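Local structure of glycosyltransferase (Rickettsia africae, 7MI0) at residues Val156-Phe161 and Pro299-Arg304. The protein probably transfers a sugar from an activated donor to an acceptor, as a two-domain glycosyltransferase of the GT-B fold. Numbering follows the deposited sequence.
Sequences VAVSNF and PEAFGR
Val158 lies at the apolar centre of a contact that bridges the two Rossmann-like domains of a GT-B fold; here the domains meet across their cleft through loops that follow parallel strands. One loop leaves strand 154-157 of the first domain and leads into helix 160-168; the other runs from strand 291-294 of the second domain to helix 304-311. With CG1 anti to the carbonyl carbon (chi1 -55°), CG2 of Val158 falls in the crowded position between the backbone N and the carbonyl carbon, and there it meets CB of Ala301 at 4.1 Å and touches, at 4.2 Å, CD1 of Phe302, whose ring crosses the valine obliquely. Arg182 packs beside both Val158 and Phe302.

Further out, Phe161 reaches across from the first turn of its helix. With CG anti to the backbone N (chi1 175°), the ring tip CZ comes to 3.6 Å from CB of Pro299, while CD2 on its flank lies 4.2 Å from CA of Ala301.

At the polar edge, both carboxylate oxygens of Glu326 accept helix-start amides, those of Asn160 and Phe161, and Glu300 forms a salt bridge with Lys225. Ser159 occupies the N-cap of helix 160-168, and its hydroxyl serves two ends: OG caps the backbone N of Val162 and donates across the cleft. That donated bond, from Ser159 OG to the carbonyl O of Ala301, is 2.7 Å long and arrives in the carbonyl plane on a lone pair, with a C=O...OG angle of 141°.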
ATOM      1  N   VAL A 156      -8.199   6.348  11.601  1.00 42.35           N
ATOM      2  CA  VAL A 156      -7.197   5.307  11.396  1.00 40.80           C
ATOM      3  C   VAL A 156      -6.113   5.843  10.473  1.00 41.34           C
ATOM      4  O   VAL A 156      -6.411   6.388   9.406  1.00 44.69           O
ATOM      5  CB  VAL A 156      -7.816   4.017  10.823  1.00 36.56           C
ATOM      6  CG1 VAL A 156      -6.739   3.075  10.346  1.00 33.41           C
ATOM      7  CG2 VAL A 156      -8.673   3.332  11.864  1.00 37.69           C
ATOM      8  N   ALA A 157      -4.860   5.691  10.888  1.00 40.10           N
ATOM      9  CA  ALA A 157      -3.706   5.972  10.051  1.00 42.51           C
ATOM     10  C   ALA A 157      -3.057   4.657   9.635  1.00 41.88           C
ATOM     11  O   ALA A 157      -2.839   3.772  10.469  1.00 43.11           O
ATOM     12  CB  ALA A 157      -2.694   6.856  10.786  1.00 44.98           C
ATOM     13  N   VAL A 158      -2.756   4.532   8.338  1.00 37.35           N
ATOM     14  CA  VAL A 158      -2.158   3.311   7.803  1.00 36.92           C
ATOM     15  C   VAL A 158      -0.686   3.178   8.145  1.00 45.43           C
ATOM     16  O   VAL A 158      -0.069   2.168   7.779  1.00 50.38           O
ATOM     17  CB  VAL A 158      -2.274   3.225   6.269  1.00 41.81           C
ATOM     18  CG1 VAL A 158      -3.721   3.360   5.818  1.00 38.75           C
ATOM     19  CG2 VAL A 158      -1.393   4.279   5.621  1.00 45.43           C
ATOM     20  N   SER A 159      -0.100   4.164   8.822  1.00 43.44           N
ATOM     21  CA  SER A 159       1.291   4.086   9.251  1.00 45.26           C
ATOM     22  C   SER A 159       1.513   5.102  10.360  1.00 47.45           C
ATOM     23  O   SER A 159       0.672   5.965  10.617  1.00 54.04           O
ATOM     24  CB  SER A 159       2.253   4.327   8.082  1.00 51.52           C
ATOM     25  OG  SER A 159       2.062   5.605   7.488  1.00 50.55           O
ATOM     26  N   ASN A 160       2.661   4.989  11.022  1.00 48.93           N
ATOM     27  CA  ASN A 160       3.018   6.021  11.986  1.00 51.97           C
ATOM     28  C   ASN A 160       3.441   7.303  11.297  1.00 51.99           C
ATOM     29  O   ASN A 160       3.348   8.378  11.897  1.00 56.66           O
ATOM     30  CB  ASN A 160       4.126   5.539  12.918  1.00 53.62           C
ATOM     31  CG  ASN A 160       3.605   4.633  14.019  1.00 64.03           C
ATOM     32  OD1 ASN A 160       3.067   5.103  15.027  1.00 69.78           O
ATOM     33  ND2 ASN A 160       3.763   3.324  13.832  1.00 58.04           N
ATOM     34  N   PHE A 161       3.903   7.209  10.053  1.00 50.00           N
ATOM     35  CA  PHE A 161       4.208   8.404   9.279  1.00 51.95           C
ATOM     36  C   PHE A 161       2.947   9.226   9.031  1.00 57.49           C
ATOM     37  O   PHE A 161       2.958  10.454   9.168  1.00 61.87           O
ATOM     38  CB  PHE A 161       4.880   7.982   7.975  1.00 53.24           C
ATOM     39  CG  PHE A 161       5.147   9.099   7.024  1.00 55.59           C
ATOM     40  CD1 PHE A 161       6.139  10.023   7.277  1.00 59.91           C
ATOM     41  CD2 PHE A 161       4.435   9.191   5.840  1.00 54.07           C
ATOM     42  CE1 PHE A 161       6.397  11.039   6.383  1.00 62.65           C
ATOM     43  CE2 PHE A 161       4.691  10.203   4.940  1.00 56.77           C
ATOM     44  CZ  PHE A 161       5.676  11.127   5.212  1.00 61.07           C
ATOM     45  N   PRO A 299       8.186  10.903  -0.077  1.00 66.15           N
ATOM     46  CA  PRO A 299       7.756   9.925   0.927  1.00 63.57           C
ATOM     47  C   PRO A 299       6.497   9.187   0.512  1.00 69.62           C
ATOM     48  O   PRO A 299       5.638   9.714  -0.199  1.00 71.64           O
ATOM     49  CB  PRO A 299       7.508  10.783   2.172  1.00 65.12           C
ATOM     50  CG  PRO A 299       7.185  12.139   1.624  1.00 65.52           C
ATOM     51  CD  PRO A 299       8.025  12.291   0.390  1.00 63.41           C
ATOM     52  N   GLU A 300       6.403   7.942   0.965  1.00 72.42           N
ATOM     53  CA  GLU A 300       5.232   7.107   0.749  1.00 72.69           C
ATOM     54  C   GLU A 300       4.614   6.764   2.093  1.00 68.32           C
ATOM     55  O   GLU A 300       5.330   6.553   3.077  1.00 69.76           O
ATOM     56  CB  GLU A 300       5.591   5.829  -0.008  1.00 82.15           C
ATOM     57  CG  GLU A 300       6.043   6.074  -1.433  1.00 85.42           C
ATOM     58  CD  GLU A 300       6.367   4.793  -2.169  1.00 86.53           C
ATOM     59  OE1 GLU A 300       7.387   4.146  -1.832  1.00 81.72           O
ATOM     60  OE2 GLU A 300       5.587   4.435  -3.078  1.00 85.41           O
ATOM     61  N   ALA A 301       3.283   6.715   2.128  1.00 62.53           N
ATOM     62  CA  ALA A 301       2.591   6.397   3.370  1.00 62.14           C
ATOM     63  C   ALA A 301       3.035   5.046   3.916  1.00 61.98           C
ATOM     64  O   ALA A 301       3.162   4.867   5.133  1.00 51.24           O
ATOM     65  CB  ALA A 301       1.080   6.422   3.141  1.00 58.04           C
ATOM     66  N   PHE A 302       3.281   4.086   3.027  1.00 71.40           N
ATOM     67  CA  PHE A 302       3.807   2.782   3.402  1.00 73.94           C
ATOM     68  C   PHE A 302       4.434   2.151   2.168  1.00 75.38           C
ATOM     69  O   PHE A 302       3.949   2.352   1.048  1.00 76.06           O
ATOM     70  CB  PHE A 302       2.716   1.871   3.976  1.00 68.86           C
ATOM     71  CG  PHE A 302       1.711   1.413   2.956  1.00 71.96           C
ATOM     72  CD1 PHE A 302       0.630   2.212   2.616  1.00 71.69           C
ATOM     73  CD2 PHE A 302       1.844   0.177   2.341  1.00 72.37           C
ATOM     74  CE1 PHE A 302      -0.298   1.788   1.684  1.00 74.57           C
ATOM     75  CE2 PHE A 302       0.920  -0.252   1.406  1.00 75.42           C
ATOM     76  CZ  PHE A 302      -0.152   0.554   1.077  1.00 77.59           C
ATOM     77  N   GLY A 303       5.513   1.402   2.377  1.00 62.99           N
ATOM     78  CA  GLY A 303       6.184   0.745   1.276  1.00 61.97           C
ATOM     79  C   GLY A 303       5.651  -0.653   1.051  1.00 60.23           C
ATOM     80  O   GLY A 303       6.149  -1.614   1.647  1.00 59.02           O
ATOM     81  N   ARG A 304       4.635  -0.773   0.193  1.00 63.37           N
ATOM     82  CA  ARG A 304       4.001  -2.065  -0.057  1.00 53.04           C
ATOM     83  C   ARG A 304       5.021  -3.112  -0.485  1.00 49.76           C
ATOM     84  O   ARG A 304       5.058  -4.219   0.066  1.00 48.92           O
ATOM     85  CB  ARG A 304       2.913  -1.924  -1.121  1.00 50.40           C
ATOM     86  CG  ARG A 304       2.059  -3.165  -1.277  1.00 51.93           C
ATOM     87  CD  ARG A 304       1.237  -3.140  -2.549  1.00 56.35           C
ATOM     88  NE  ARG A 304       1.988  -3.641  -3.692  1.00 58.58           N
ATOM     89  CZ  ARG A 304       2.528  -2.879  -4.632  1.00 66.12           C
ATOM     90  NH1 ARG A 304       2.399  -1.560  -4.614  1.00 59.11           N
ATOM     91  NH2 ARG A 304       3.214  -3.455  -5.619  1.00 73.58           N
TER